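Local coordinates for protein Dye-decolorizing peroxidase tfu_3078 (Thermobifida fusca, PDB 5FW4) that uses a non-covalently bound heme b and hydrogen peroxide to oxidise many compounds, above all anthraquinone dyes, although its physiological substrate is not known, at residues R109-L114 against E201-A206; I85-A90 against D209-R214; P334-V339 against G397-R402; L136-M141 against V188-P193. All coordinates share one frame; numbering follows the deposited sequence.

Contact 1: residues R109-L114 against E201-A206; sequences RSWTEL and EELVAA
Trp111 and Leu203 join two helices, 97-120 and 193-205, that lie side by side on the antiparallel sheet of the N-terminal ferredoxin-like half of this DyP-type peroxidase. The short helical pieces run roughly antiparallel, at 152°, with axes 9.7 Å apart. The indole N-H of Trp111 donates to Leu203 O, the NE1 to O distance being only 2.6 Å. The acceptor lies at the edge of the indole, almost in the ring plane, but the bond is bent, with 141° at the hydrogen. In Leu114, CG anti to the backbone N (chi1 -177°) carries the branch point toward the other helix, and CD2 comes to rest 3.4 Å from Glu202 O. The same methyl sits 3.7 Å from CD2 of Leu203 and also touches CB of Glu202 and CB of Ala206. Ser110 CB lies 4.0 Å from Ala206 CB, while Ser110 OG bonds back to Ala106 O in its own helix. Further out, Phe184 meets the Trp111 ring edge-to-face, and Leu186 of strand 184-190 touches both Trp111 and Leu203, so both side chains reach from the helices down onto the sheet. The carboxylate of Glu202 turns elsewhere, its OE2 forming a salt bridge with NH2 of Arg290 of the second subunit.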
loop_
_atom_site.group_PDB
_atom_site.type_symbol
_atom_site.label_atom_id
_atom_site.label_comp_id
_atom_site.label_asym_id
_atom_site.label_seq_id
_atom_site.Cartn_x
_atom_site.Cartn_y
_atom_site.Cartn_z
ATOM N N ARG A 109 -4.790 -27.959 -2.140
ATOM C CA ARG A 109 -4.320 -28.585 -0.922
ATOM C C ARG A 109 -3.278 -27.731 -0.197
ATOM O O ARG A 109 -3.363 -27.537 1.015
ATOM C CB ARG A 109 -3.739 -29.985 -1.202
ATOM C CG ARG A 109 -3.551 -30.774 0.083
ATOM C CD ARG A 109 -2.970 -32.151 -0.185
ATOM N NE ARG A 109 -3.953 -33.105 -0.696
ATOM C CZ ARG A 109 -4.787 -33.837 0.052
ATOM N NH1 ARG A 109 -4.836 -33.711 1.373
ATOM N NH2 ARG A 109 -5.608 -34.695 -0.537
ATOM N N SER A 110 -2.280 -27.225 -0.905
ATOM C CA SER A 110 -1.202 -26.491 -0.235
ATOM C C SER A 110 -1.789 -25.255 0.431
ATOM O O SER A 110 -1.476 -24.885 1.584
ATOM C CB SER A 110 -0.159 -26.023 -1.247
ATOM O OG SER A 110 0.354 -27.080 -2.006
ATOM N N TRP A 111 -2.653 -24.595 -0.317
ATOM C CA TRP A 111 -3.244 -23.372 0.221
ATOM C C TRP A 111 -4.106 -23.652 1.427
ATOM O O TRP A 111 -4.006 -22.953 2.436
ATOM C CB TRP A 111 -4.026 -22.606 -0.865
ATOM C CG TRP A 111 -3.169 -21.895 -1.885
ATOM C CD1 TRP A 111 -1.958 -21.298 -1.682
ATOM C CD2 TRP A 111 -3.517 -21.628 -3.243
ATOM N NE1 TRP A 111 -1.506 -20.718 -2.846
ATOM C CE2 TRP A 111 -2.445 -20.921 -3.823
ATOM C CE3 TRP A 111 -4.640 -21.923 -4.032
ATOM C CZ2 TRP A 111 -2.453 -20.530 -5.144
ATOM C CZ3 TRP A 111 -4.629 -21.560 -5.354
ATOM C CH2 TRP A 111 -3.560 -20.851 -5.894
ATOM N N THR A 112 -4.951 -24.660 1.345
ATOM C CA THR A 112 -5.813 -25.016 2.457
ATOM C C THR A 112 -4.988 -25.291 3.692
ATOM O O THR A 112 -5.280 -24.787 4.768
ATOM C CB THR A 112 -6.713 -26.237 2.143
ATOM O OG1 THR A 112 -7.620 -25.932 1.067
ATOM C CG2 THR A 112 -7.531 -26.637 3.389
ATOM N N GLU A 113 -3.949 -26.095 3.533
ATOM C CA GLU A 113 -3.140 -26.496 4.655
ATOM C C GLU A 113 -2.365 -25.327 5.229
ATOM O O GLU A 113 -2.233 -25.212 6.446
ATOM C CB GLU A 113 -2.218 -27.667 4.249
ATOM C CG GLU A 113 -3.012 -28.911 3.899
ATOM C CD GLU A 113 -2.154 -30.129 3.539
ATOM O OE1 GLU A 113 -0.899 -30.089 3.623
ATOM O OE2 GLU A 113 -2.764 -31.147 3.165
ATOM N N LEU A 114 -1.885 -24.441 4.365
ATOM C CA LEU A 114 -1.176 -23.267 4.829
ATOM C C LEU A 114 -2.136 -22.233 5.441
ATOM O O LEU A 114 -1.815 -21.663 6.473
ATOM C CB LEU A 114 -0.352 -22.605 3.723
ATOM C CG LEU A 114 0.460 -21.404 4.207
ATOM C CD1 LEU A 114 1.354 -21.769 5.401
ATOM C CD2 LEU A 114 1.315 -20.835 3.073
ATOM N N GLU A 201 3.698 -13.899 0.627
ATOM C CA GLU A 201 4.914 -14.620 0.098
ATOM C C GLU A 201 4.840 -16.118 0.292
ATOM O O GLU A 201 5.250 -16.892 -0.598
ATOM C CB GLU A 201 6.168 -14.116 0.775
ATOM C CG GLU A 201 6.581 -12.731 0.401
ATOM C CD GLU A 201 6.870 -12.546 -1.084
ATOM O OE1 GLU A 201 7.359 -13.482 -1.740
ATOM O OE2 GLU A 201 6.585 -11.457 -1.599
ATOM N N GLU A 202 4.384 -16.542 1.459
ATOM C CA GLU A 202 4.307 -17.997 1.767
ATOM C C GLU A 202 3.174 -18.664 0.997
ATOM O O GLU A 202 3.283 -19.742 0.516
ATOM C CB GLU A 202 4.088 -18.231 3.258
ATOM C CG GLU A 202 5.143 -17.664 4.170
ATOM C CD GLU A 202 6.497 -18.323 3.980
ATOM O OE1 GLU A 202 6.559 -19.542 3.847
ATOM O OE2 GLU A 202 7.495 -17.584 3.923
ATOM N N LEU A 203 2.044 -17.960 0.825
ATOM C CA LEU A 203 0.949 -18.535 0.114
ATOM C C LEU A 203 1.192 -18.650 -1.381
ATOM O O LEU A 203 0.702 -19.595 -2.020
ATOM C CB LEU A 203 -0.326 -17.695 0.375
ATOM C CG LEU A 203 -0.899 -17.889 1.774
ATOM C CD1 LEU A 203 -1.748 -16.653 2.103
ATOM C CD2 LEU A 203 -1.722 -19.155 1.915
ATOM N N VAL A 204 1.913 -17.700 -1.969
ATOM C CA VAL A 204 2.172 -17.739 -3.385
ATOM C C VAL A 204 3.219 -18.826 -3.636
ATOM O O VAL A 204 3.117 -19.603 -4.542
ATOM C CB VAL A 204 2.693 -16.415 -3.826
ATOM C CG1 VAL A 204 3.221 -16.451 -5.257
ATOM C CG2 VAL A 204 1.510 -15.411 -3.756
ATOM N N ALA A 205 4.195 -18.847 -2.775
ATOM C CA ALA A 205 5.271 -19.889 -2.846
ATOM C C ALA A 205 4.776 -21.324 -2.715
ATOM O O ALA A 205 5.391 -22.257 -3.268
ATOM C CB ALA A 205 6.282 -19.607 -1.754
ATOM N N ALA A 206 3.725 -21.524 -1.917
ATOM C CA ALA A 206 3.186 -22.846 -1.670
ATOM C C ALA A 206 2.590 -23.487 -2.904
ATOM O O ALA A 206 2.495 -24.718 -2.964
ATOM C CB ALA A 206 2.172 -22.838 -0.540
#

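Contact 2: residues I85-A90 against D209-R214; sequences IALDLA and DATAVR
Four backbone hydrogen bonds join Ala86, Asp88 and Ala90 to Ala210, Ala212 and Arg214. Asp88 and Ala212 form an antiparallel hydrogen-bonded pair, with Asp88 N to Ala212 O at 2.9 Å and Ala212 N to Asp88 O at 2.8 Å. Arg214 N donates to Ala86 O at one end and Ala90 N to Ala210 O at the other, the latter from above the carbonyl plane. These bonds place strand 211-220 at the edge of the N-terminal four-stranded antiparallel sheet of the ferredoxin-like fold, beside strand 81-89. In a salt bridge, the extended Arg214 chain brings NH1 to 2.8 Å from Asp88 OD2, which lies in the guanidinium plane, although the two flat groups are turned 64° apart. Arg214 NE bonds to Cys180 O and Asp88 OD1 accepts from Asp183 N. An alanine in place of Asp88 would probably leave Arg214 NH1 without its carboxylate partner and Asp183 N without its acceptor. Among apolar groups, Val213 CG2 meets Ile85 CG2 at 3.9 Å and Leu87 CD2 at 4.1 Å.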
loop_
_atom_site.group_PDB
_atom_site.type_symbol
_atom_site.label_atom_id
_atom_site.label_comp_id
_atom_site.label_asym_id
_atom_site.label_seq_id
_atom_site.Cartn_x
_atom_site.Cartn_y
_atom_site.Cartn_z
ATOM N N ILE A 85 -5.420 -11.464 -4.863
ATOM C CA ILE A 85 -4.510 -12.051 -5.850
ATOM C C ILE A 85 -5.293 -13.090 -6.670
ATOM O O ILE A 85 -5.907 -14.008 -6.124
ATOM C CB ILE A 85 -3.320 -12.752 -5.186
ATOM C CG1 ILE A 85 -2.631 -11.836 -4.180
ATOM C CG2 ILE A 85 -2.345 -13.276 -6.249
ATOM C CD1 ILE A 85 -1.698 -12.578 -3.246
ATOM N N ALA A 86 -5.328 -12.871 -7.977
ATOM C CA ALA A 86 -5.905 -13.792 -8.941
ATOM C C ALA A 86 -4.754 -14.549 -9.577
ATOM O O ALA A 86 -3.761 -13.950 -10.042
ATOM C CB ALA A 86 -6.697 -13.066 -10.007
ATOM N N LEU A 87 -4.911 -15.855 -9.615
ATOM C CA LEU A 87 -3.933 -16.733 -10.217
ATOM C C LEU A 87 -4.551 -17.721 -11.210
ATOM O O LEU A 87 -5.690 -18.165 -11.042
ATOM C CB LEU A 87 -3.210 -17.512 -9.102
ATOM C CG LEU A 87 -2.599 -16.808 -7.883
ATOM C CD1 LEU A 87 -3.521 -16.883 -6.694
ATOM C CD2 LEU A 87 -1.267 -17.511 -7.496
ATOM N N ASP A 88 -3.743 -18.152 -12.190
ATOM C CA ASP A 88 -4.120 -19.152 -13.156
ATOM C C ASP A 88 -3.232 -20.346 -12.892
ATOM O O ASP A 88 -2.132 -20.183 -12.331
ATOM C CB ASP A 88 -3.889 -18.647 -14.577
ATOM C CG ASP A 88 -4.874 -17.527 -14.953
ATOM O OD1 ASP A 88 -5.949 -17.575 -14.364
ATOM O OD2 ASP A 88 -4.542 -16.639 -15.775
ATOM N N LEU A 89 -3.720 -21.517 -13.279
ATOM C CA LEU A 89 -2.830 -22.696 -13.374
ATOM C C LEU A 89 -1.665 -22.331 -14.286
ATOM O O LEU A 89 -1.840 -21.632 -15.277
ATOM C CB LEU A 89 -3.602 -23.870 -13.936
ATOM C CG LEU A 89 -4.646 -24.494 -13.035
ATOM C CD1 LEU A 89 -5.594 -25.363 -13.856
ATOM C CD2 LEU A 89 -3.941 -25.317 -11.952
ATOM N N ALA A 90 -0.465 -22.836 -13.988
ATOM C CA ALA A 90 0.684 -22.574 -14.815
ATOM C C ALA A 90 0.397 -22.960 -16.274
ATOM O O ALA A 90 -0.321 -23.903 -16.545
ATOM C CB ALA A 90 1.874 -23.360 -14.279
ATOM N N ASP A 209 4.801 -23.766 -8.349
ATOM C CA ASP A 209 5.036 -24.625 -9.502
ATOM C C ASP A 209 3.751 -24.747 -10.307
ATOM O O ASP A 209 3.785 -24.837 -11.549
ATOM C CB ASP A 209 5.510 -26.023 -9.078
ATOM C CG ASP A 209 6.930 -26.036 -8.550
ATOM O OD1 ASP A 209 7.690 -25.077 -8.819
ATOM O OD2 ASP A 209 7.306 -27.034 -7.877
ATOM N N ALA A 210 2.623 -24.704 -9.603
ATOM C CA ALA A 210 1.339 -25.064 -10.172
ATOM C C ALA A 210 0.533 -23.867 -10.719
ATOM O O ALA A 210 -0.445 -24.063 -11.453
ATOM C CB ALA A 210 0.526 -25.761 -9.091
ATOM N N THR A 211 0.931 -22.658 -10.349
ATOM C CA THR A 211 0.103 -21.463 -10.632
ATOM C C THR A 211 0.975 -20.280 -10.976
ATOM O O THR A 211 2.207 -20.307 -10.726
ATOM C CB THR A 211 -0.732 -21.093 -9.406
ATOM O OG1 THR A 211 0.124 -20.731 -8.316
ATOM C CG2 THR A 211 -1.695 -22.220 -8.989
ATOM N N ALA A 212 0.348 -19.228 -11.531
ATOM C CA ALA A 212 1.028 -18.007 -11.884
ATOM C C ALA A 212 0.078 -16.868 -11.572
ATOM O O ALA A 212 -1.096 -17.048 -11.794
ATOM C CB ALA A 212 1.338 -17.977 -13.370
ATOM N N VAL A 213 0.601 -15.744 -11.086
ATOM C CA VAL A 213 -0.276 -14.574 -10.797
ATOM C C VAL A 213 -0.770 -13.984 -12.079
ATOM O O VAL A 213 -0.012 -13.778 -13.016
ATOM C CB VAL A 213 0.407 -13.522 -9.903
ATOM C CG1 VAL A 213 -0.479 -12.302 -9.675
ATOM C CG2 VAL A 213 0.658 -14.097 -8.533
ATOM N N ARG A 214 -2.072 -13.688 -12.115
ATOM C CA ARG A 214 -2.721 -13.151 -13.283
ATOM C C ARG A 214 -2.897 -11.638 -13.065
ATOM O O ARG A 214 -2.451 -10.841 -13.893
ATOM C CB ARG A 214 -4.067 -13.798 -13.504
ATOM C CG ARG A 214 -4.847 -13.210 -14.684
ATOM C CD ARG A 214 -6.233 -13.820 -14.705
ATOM N NE ARG A 214 -7.021 -13.393 -15.849
ATOM C CZ ARG A 214 -6.957 -13.931 -17.068
ATOM N NH1 ARG A 214 -6.128 -14.950 -17.344
ATOM N NH2 ARG A 214 -7.733 -13.458 -18.039
#

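Contact 3: residues P334-V339 against G397-R402. With HEM (protoporphyrin IX containing Fe), chain C.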
loop_
_atom_site.group_PDB
_atom_site.type_symbol
_atom_site.label_atom_id
_atom_site.label_comp_id
_atom_site.label_asym_id
_atom_site.label_seq_id
_atom_site.Cartn_x
_atom_site.Cartn_y
_atom_site.Cartn_z
ATOM N N PRO A 334 -32.143 12.105 -4.290
ATOM C CA PRO A 334 -32.311 12.263 -5.733
ATOM C C PRO A 334 -32.737 11.021 -6.500
ATOM O O PRO A 334 -32.414 9.885 -6.094
ATOM C CB PRO A 334 -30.932 12.749 -6.183
ATOM C CG PRO A 334 -30.457 13.562 -5.031
ATOM C CD PRO A 334 -30.973 12.866 -3.801
ATOM N N GLU A 335 -33.413 11.222 -7.632
ATOM C CA GLU A 335 -33.871 10.080 -8.403
ATOM C C GLU A 335 -32.712 9.220 -8.857
ATOM O O GLU A 335 -32.882 8.023 -9.042
ATOM C CB GLU A 335 -34.619 10.460 -9.654
ATOM C CG GLU A 335 -35.924 11.154 -9.352
ATOM C CD GLU A 335 -35.734 12.618 -9.062
ATOM O OE1 GLU A 335 -34.616 13.000 -8.629
ATOM O OE2 GLU A 335 -36.736 13.395 -9.259
ATOM N N ASN A 336 -31.573 9.846 -9.109
ATOM C CA ASN A 336 -30.425 9.077 -9.590
ATOM C C ASN A 336 -29.411 8.829 -8.504
ATOM O O ASN A 336 -28.269 8.591 -8.825
ATOM C CB ASN A 336 -29.773 9.747 -10.815
ATOM C CG ASN A 336 -29.160 11.112 -10.527
ATOM O OD1 ASN A 336 -28.603 11.723 -11.438
ATOM N ND2 ASN A 336 -29.244 11.605 -9.294
ATOM N N ALA A 337 -29.817 8.883 -7.232
ATOM C CA ALA A 337 -28.869 8.727 -6.138
ATOM C C ALA A 337 -28.471 7.292 -6.061
ATOM O O ALA A 337 -29.286 6.394 -6.240
ATOM C CB ALA A 337 -29.455 9.157 -4.798
ATOM N N HIS A 338 -27.193 7.094 -5.760
ATOM C CA HIS A 338 -26.644 5.779 -5.678
ATOM C C HIS A 338 -27.461 4.838 -4.786
ATOM O O HIS A 338 -27.914 3.799 -5.238
ATOM C CB HIS A 338 -25.228 5.921 -5.150
ATOM C CG HIS A 338 -24.504 4.631 -5.025
ATOM N ND1 HIS A 338 -24.130 3.874 -6.112
ATOM C CD2 HIS A 338 -24.056 3.974 -3.936
ATOM C CE1 HIS A 338 -23.495 2.793 -5.696
ATOM N NE2 HIS A 338 -23.450 2.828 -4.381
ATOM N N VAL A 339 -27.646 5.215 -3.532
ATOM C CA VAL A 339 -28.389 4.385 -2.577
ATOM C C VAL A 339 -29.856 4.167 -2.974
ATOM O O VAL A 339 -30.458 3.165 -2.582
ATOM C CB VAL A 339 -28.296 4.905 -1.122
ATOM C CG1 VAL A 339 -26.860 5.214 -0.738
ATOM C CG2 VAL A 339 -29.164 6.132 -0.903
ATOM N N GLY A 397 -28.531 5.169 -14.846
ATOM C CA GLY A 397 -27.792 6.409 -14.766
ATOM C C GLY A 397 -27.495 6.860 -13.349
ATOM O O GLY A 397 -27.717 8.026 -13.001
ATOM N N ASP A 398 -26.931 5.952 -12.541
ATOM C CA ASP A 398 -26.438 6.320 -11.222
ATOM C C ASP A 398 -25.659 7.596 -11.355
ATOM O O ASP A 398 -24.844 7.708 -12.281
ATOM C CB ASP A 398 -25.478 5.233 -10.714
ATOM C CG ASP A 398 -25.156 5.353 -9.249
ATOM O OD1 ASP A 398 -25.382 6.395 -8.601
ATOM O OD2 ASP A 398 -24.628 4.356 -8.734
ATOM N N ALA A 399 -25.908 8.550 -10.443
ATOM C CA ALA A 399 -25.173 9.835 -10.360
ATOM C C ALA A 399 -23.678 9.607 -10.155
ATOM O O ALA A 399 -22.829 10.423 -10.510
ATOM C CB ALA A 399 -25.678 10.649 -9.194
ATOM N N LEU A 400 -23.390 8.504 -9.518
ATOM C CA LEU A 400 -21.992 8.138 -9.254
ATOM C C LEU A 400 -21.181 7.710 -10.487
ATOM O O LEU A 400 -19.930 7.849 -10.485
ATOM C CB LEU A 400 -21.989 7.037 -8.217
ATOM C CG LEU A 400 -20.641 6.477 -7.707
ATOM C CD1 LEU A 400 -19.803 7.559 -7.059
ATOM C CD2 LEU A 400 -20.986 5.407 -6.693
ATOM N N ASN A 401 -21.858 7.214 -11.539
ATOM C CA ASN A 401 -21.168 6.724 -12.755
ATOM C C ASN A 401 -20.165 7.700 -13.343
ATOM O O ASN A 401 -19.088 7.320 -13.817
ATOM C CB ASN A 401 -22.182 6.381 -13.849
ATOM C CG ASN A 401 -22.963 5.136 -13.553
ATOM O OD1 ASN A 401 -22.563 4.292 -12.755
ATOM N ND2 ASN A 401 -24.069 4.986 -14.235
ATOM N N ARG A 402 -20.570 8.974 -13.360
ATOM C CA ARG A 402 -19.693 10.058 -13.754
ATOM C C ARG A 402 -18.292 10.038 -13.104
ATOM O O ARG A 402 -17.342 10.544 -13.696
ATOM C CB ARG A 402 -20.360 11.377 -13.361
ATOM C CG ARG A 402 -19.888 12.639 -14.036
ATOM C CD ARG A 402 -21.040 13.658 -13.946
ATOM N NE ARG A 402 -21.796 13.484 -12.685
ATOM C CZ ARG A 402 -23.055 13.015 -12.550
ATOM N NH1 ARG A 402 -23.814 12.661 -13.618
ATOM N NH2 ARG A 402 -23.563 12.901 -11.316
HETATM C CHA HEM C . -24.286 1.907 -0.671
HETATM C CHB HEM C . -20.301 4.095 -2.339
HETATM C CHC HEM C . -20.165 0.915 -5.977
HETATM C CHD HEM C . -23.989 -1.430 -4.155
HETATM C C1A HEM C . -23.218 2.757 -0.821
HETATM C C2A HEM C . -22.975 3.858 0.024
HETATM C C3A HEM C . -21.872 4.481 -0.462
HETATM C C4A HEM C . -21.423 3.775 -1.584
HETATM C CMA HEM C . -21.198 5.670 0.108
HETATM C CAA HEM C . -23.812 4.293 1.201
HETATM C CBA HEM C . -23.356 3.695 2.528
HETATM C CGA HEM C . -23.677 2.231 2.606
HETATM O O1A HEM C . -22.727 1.408 2.504
HETATM O O2A HEM C . -24.865 1.859 2.779
HETATM C C1B HEM C . -19.930 3.394 -3.500
HETATM C C2B HEM C . -18.811 3.736 -4.297
HETATM C C3B HEM C . -18.749 2.845 -5.334
HETATM C C4B HEM C . -19.876 1.936 -5.122
HETATM C CMB HEM C . -17.865 4.868 -4.017
HETATM C CAB HEM C . -17.776 2.684 -6.421
HETATM C CBB HEM C . -16.606 3.321 -6.468
HETATM C C1C HEM C . -21.180 0.002 -5.810
HETATM C C2C HEM C . -21.414 -1.067 -6.649
HETATM C C3C HEM C . -22.500 -1.748 -6.111
HETATM C C4C HEM C . -22.921 -1.061 -4.950
HETATM C CMC HEM C . -20.569 -1.347 -7.866
HETATM C CAC HEM C . -23.262 -2.905 -6.556
HETATM C CBC HEM C . -23.269 -3.311 -7.788
HETATM C C1D HEM C . -24.340 -0.652 -3.039
HETATM C C2D HEM C . -25.494 -1.016 -2.209
HETATM C C3D HEM C . -25.579 -0.072 -1.243
HETATM C C4D HEM C . -24.485 0.854 -1.512
HETATM C CMD HEM C . -26.413 -2.217 -2.356
HETATM C CAD HEM C . -26.603 -0.029 -0.126
HETATM C CBD HEM C . -27.895 0.589 -0.670
HETATM C CGD HEM C . -28.993 0.520 0.368
HETATM O O1D HEM C . -29.645 -0.523 0.577
HETATM O O2D HEM C . -29.236 1.541 1.046
HETATM N NA HEM C . -22.259 2.722 -1.813
HETATM N NB HEM C . -20.524 2.322 -4.022
HETATM N NC HEM C . -22.121 0.011 -4.819
HETATM N ND HEM C . -23.738 0.484 -2.599
HETATM FE FE HEM C . -22.236 1.407 -3.310
HETATM O O HOH W 1 -26.179 13.973 -10.610
#
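His338, the proximal heme ligand, is gripped by Asp398 on one side and the iron on the other. Its CB lies 3.5 Å from Asp398 OD1, and CG stands anti to the backbone N (chi1 -179°), which carries the imidazole out between Asp398 and the porphyrin. ND1 donates to the syn lone pair of Asp398 OD2 over 2.7 Å, nearly straight at 175°. Carboxylate and ring are almost coplanar, 13° apart, so the bond helps fix the rotation of the imidazole. CD2 and CE1 lie over the porphyrin near the iron, and NE2 at the tip coordinates it at 2.2 Å. Leu400 CD2 covers one ring face in a CH-pi contact, 3.8 Å from the centroid, and also reaches HEM C2B. This His-carboxylate pair, familiar from heme peroxidases, would probably make the imidazole more electron-donating toward the iron. Asp398 is itself anchored by an Asx turn, OD1 accepting from Leu400 N at 3.0 Å, while Ala399 N donates to Asn336 O. An alanine in place of Asp398 would probably leave His338 ND1 without its acceptor, Leu400 N without the OD1 that closes the Asx turn, and the imidazole freer to turn. The contact ties the start of helix 338-342 to the loop between helix 386-395 and strand 404-414; Leu393 touches both His338 and Asp398, and Ile301 of helix 294-301 packs on His338.

Contact 4: residues L136-M141 against V188-P193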
loop_
_atom_site.group_PDB
_atom_site.type_symbol
_atom_site.label_atom_id
_atom_site.label_comp_id
_atom_site.label_asym_id
_atom_site.label_seq_id
_atom_site.Cartn_x
_atom_site.Cartn_y
_atom_site.Cartn_z
ATOM N N LEU A 136 2.802 -8.822 16.128
ATOM C CA LEU A 136 1.619 -9.453 16.712
ATOM C C LEU A 136 0.798 -10.129 15.612
ATOM O O LEU A 136 1.061 -9.929 14.448
ATOM C CB LEU A 136 0.782 -8.369 17.460
ATOM C CG LEU A 136 1.470 -7.776 18.696
ATOM C CD1 LEU A 136 0.668 -6.595 19.240
ATOM C CD2 LEU A 136 1.711 -8.833 19.766
ATOM N N PRO A 137 -0.220 -10.917 15.965
ATOM C CA PRO A 137 -0.872 -11.715 14.930
ATOM C C PRO A 137 -1.655 -10.937 13.859
ATOM O O PRO A 137 -1.747 -11.370 12.708
ATOM C CB PRO A 137 -1.801 -12.614 15.745
ATOM C CG PRO A 137 -1.104 -12.754 17.050
ATOM C CD PRO A 137 -0.569 -11.391 17.313
ATOM N N ALA A 138 -2.165 -9.785 14.260
ATOM C CA ALA A 138 -2.817 -8.798 13.355
ATOM C C ALA A 138 -3.952 -9.364 12.549
ATOM O O ALA A 138 -4.062 -9.050 11.352
ATOM C CB ALA A 138 -1.801 -8.145 12.430
ATOM N N SER A 139 -4.782 -10.188 13.189
ATOM C CA SER A 139 -5.972 -10.705 12.578
ATOM C C SER A 139 -5.747 -11.347 11.218
ATOM O O SER A 139 -6.570 -11.220 10.334
ATOM C CB SER A 139 -7.032 -9.554 12.474
ATOM O OG SER A 139 -7.263 -9.078 13.765
ATOM N N LEU A 140 -4.647 -12.096 11.026
ATOM C CA LEU A 140 -4.402 -12.657 9.714
ATOM C C LEU A 140 -5.465 -13.679 9.330
ATOM O O LEU A 140 -5.886 -14.509 10.151
ATOM C CB LEU A 140 -3.009 -13.293 9.660
ATOM C CG LEU A 140 -2.554 -13.974 8.382
ATOM C CD1 LEU A 140 -2.405 -13.049 7.211
ATOM C CD2 LEU A 140 -1.202 -14.649 8.723
ATOM N N MET A 141 -5.932 -13.559 8.086
ATOM C CA MET A 141 -6.979 -14.389 7.554
ATOM C C MET A 141 -6.778 -14.603 6.074
ATOM O O MET A 141 -6.343 -13.709 5.318
ATOM C CB MET A 141 -8.361 -13.754 7.778
ATOM C CG MET A 141 -8.415 -12.330 7.411
ATOM S SD MET A 141 -10.091 -11.695 7.714
ATOM C CE MET A 141 -10.132 -11.735 9.490
ATOM N N VAL A 188 -6.055 -12.269 1.143
ATOM C CA VAL A 188 -5.285 -12.263 2.371
ATOM C C VAL A 188 -5.490 -10.918 3.031
ATOM O O VAL A 188 -5.310 -9.854 2.394
ATOM C CB VAL A 188 -3.791 -12.551 2.072
ATOM C CG1 VAL A 188 -3.022 -12.937 3.320
ATOM C CG2 VAL A 188 -3.694 -13.634 1.012
ATOM N N GLY A 189 -5.835 -10.976 4.313
ATOM C CA GLY A 189 -6.112 -9.789 5.103
ATOM C C GLY A 189 -5.342 -9.786 6.390
ATOM O O GLY A 189 -5.126 -10.845 7.004
ATOM N N ALA A 190 -4.861 -8.600 6.770
ATOM C CA ALA A 190 -4.297 -8.412 8.069
ATOM C C ALA A 190 -4.385 -6.951 8.479
ATOM O O ALA A 190 -4.599 -6.073 7.647
ATOM C CB ALA A 190 -2.833 -8.910 8.129
ATOM N N GLU A 191 -4.242 -6.699 9.779
ATOM C CA GLU A 191 -4.250 -5.353 10.302
ATOM C C GLU A 191 -2.918 -4.634 10.137
ATOM O O GLU A 191 -2.825 -3.458 10.406
ATOM C CB GLU A 191 -4.691 -5.431 11.774
ATOM C CG GLU A 191 -4.966 -4.120 12.462
ATOM C CD GLU A 191 -6.185 -3.361 11.911
ATOM O OE1 GLU A 191 -7.111 -3.973 11.336
ATOM O OE2 GLU A 191 -6.172 -2.161 12.184
ATOM N N ASP A 192 -1.853 -5.366 9.763
ATOM C CA ASP A 192 -0.524 -4.794 9.581
ATOM C C ASP A 192 0.013 -5.182 8.168
ATOM O O ASP A 192 -0.213 -6.310 7.747
ATOM C CB ASP A 192 0.433 -5.357 10.653
ATOM C CG ASP A 192 1.771 -4.779 10.534
ATOM O OD1 ASP A 192 1.950 -3.702 11.105
ATOM O OD2 ASP A 192 2.642 -5.389 9.817
ATOM N N PRO A 193 0.661 -4.263 7.421
ATOM C CA PRO A 193 0.951 -4.558 6.031
ATOM C C PRO A 193 2.169 -5.510 5.964
ATOM O O PRO A 193 2.404 -6.161 4.970
ATOM C CB PRO A 193 1.412 -3.246 5.456
ATOM C CG PRO A 193 1.872 -2.476 6.602
ATOM C CD PRO A 193 1.172 -2.961 7.811
#
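Ala138 and Glu191 begin the contact by which the loop entering strand 141-146 joins strand 184-190, its neighbour in the N-terminal antiparallel sheet of the ferredoxin-like fold. Ala138 O accepts from Glu191 N at 2.8 Å, and Ala138 CB lies 4.0 Å from the CB atoms of both Glu191 and Asp192. The Glu191 carboxylate leads away to Ala80 N and Ala224 N, whereas Asp192 OD1 bonds to Thr223 of the second subunit. Ala138 and Ser139 both have positive phi, so the chain coils here before it straightens into the strand; Ser139 OG is held by Met59 O. Leu140, with CG anti to the backbone N (chi1 178°), runs alongside Val188, the two side chains pointing the same way. Its CD1 touches Val188 CG1 at 3.9 Å and Ala190 CB at 4.3 Å, while Ala199 of helix 193-205 packs against Leu140. Regular pairing starts at Met141, which forms an antiparallel hydrogen-bonded pair with Gly189: Met141 N to Gly189 O and Gly189 N to Met141 O are each 3.0 Å. Met141 CG lies over the Gly189 backbone, where a side chain on the glycine would be tight against it; CG stands 3.6 Å from Gly189 O.

In the fold
Contacts 1, 2 and 4 all belong to the N-terminal half and form one continuous body. Trp111 bridges contacts 1 and 2, its CH2 lying 3.9 Å from Thr211 CG2 and its CZ2 4.0 Å from Leu87 CD2. Leu203 CD1 links contact 1 to contact 4 at 3.8 Å from Val188 CG2. Contacts 2 and 4 do not touch, with nearest atoms about 5 Å apart, yet they share a sheet through the neighbouring strands 81-89 and 184-190. All three reach the second subunit. Contact 3 stands apart in the C-terminal half, its centre 35 to 42 Å from the others, and it alone holds the heme; there the His338 side chain lies about 8 Å from that of Asp242, the probable proton acceptor.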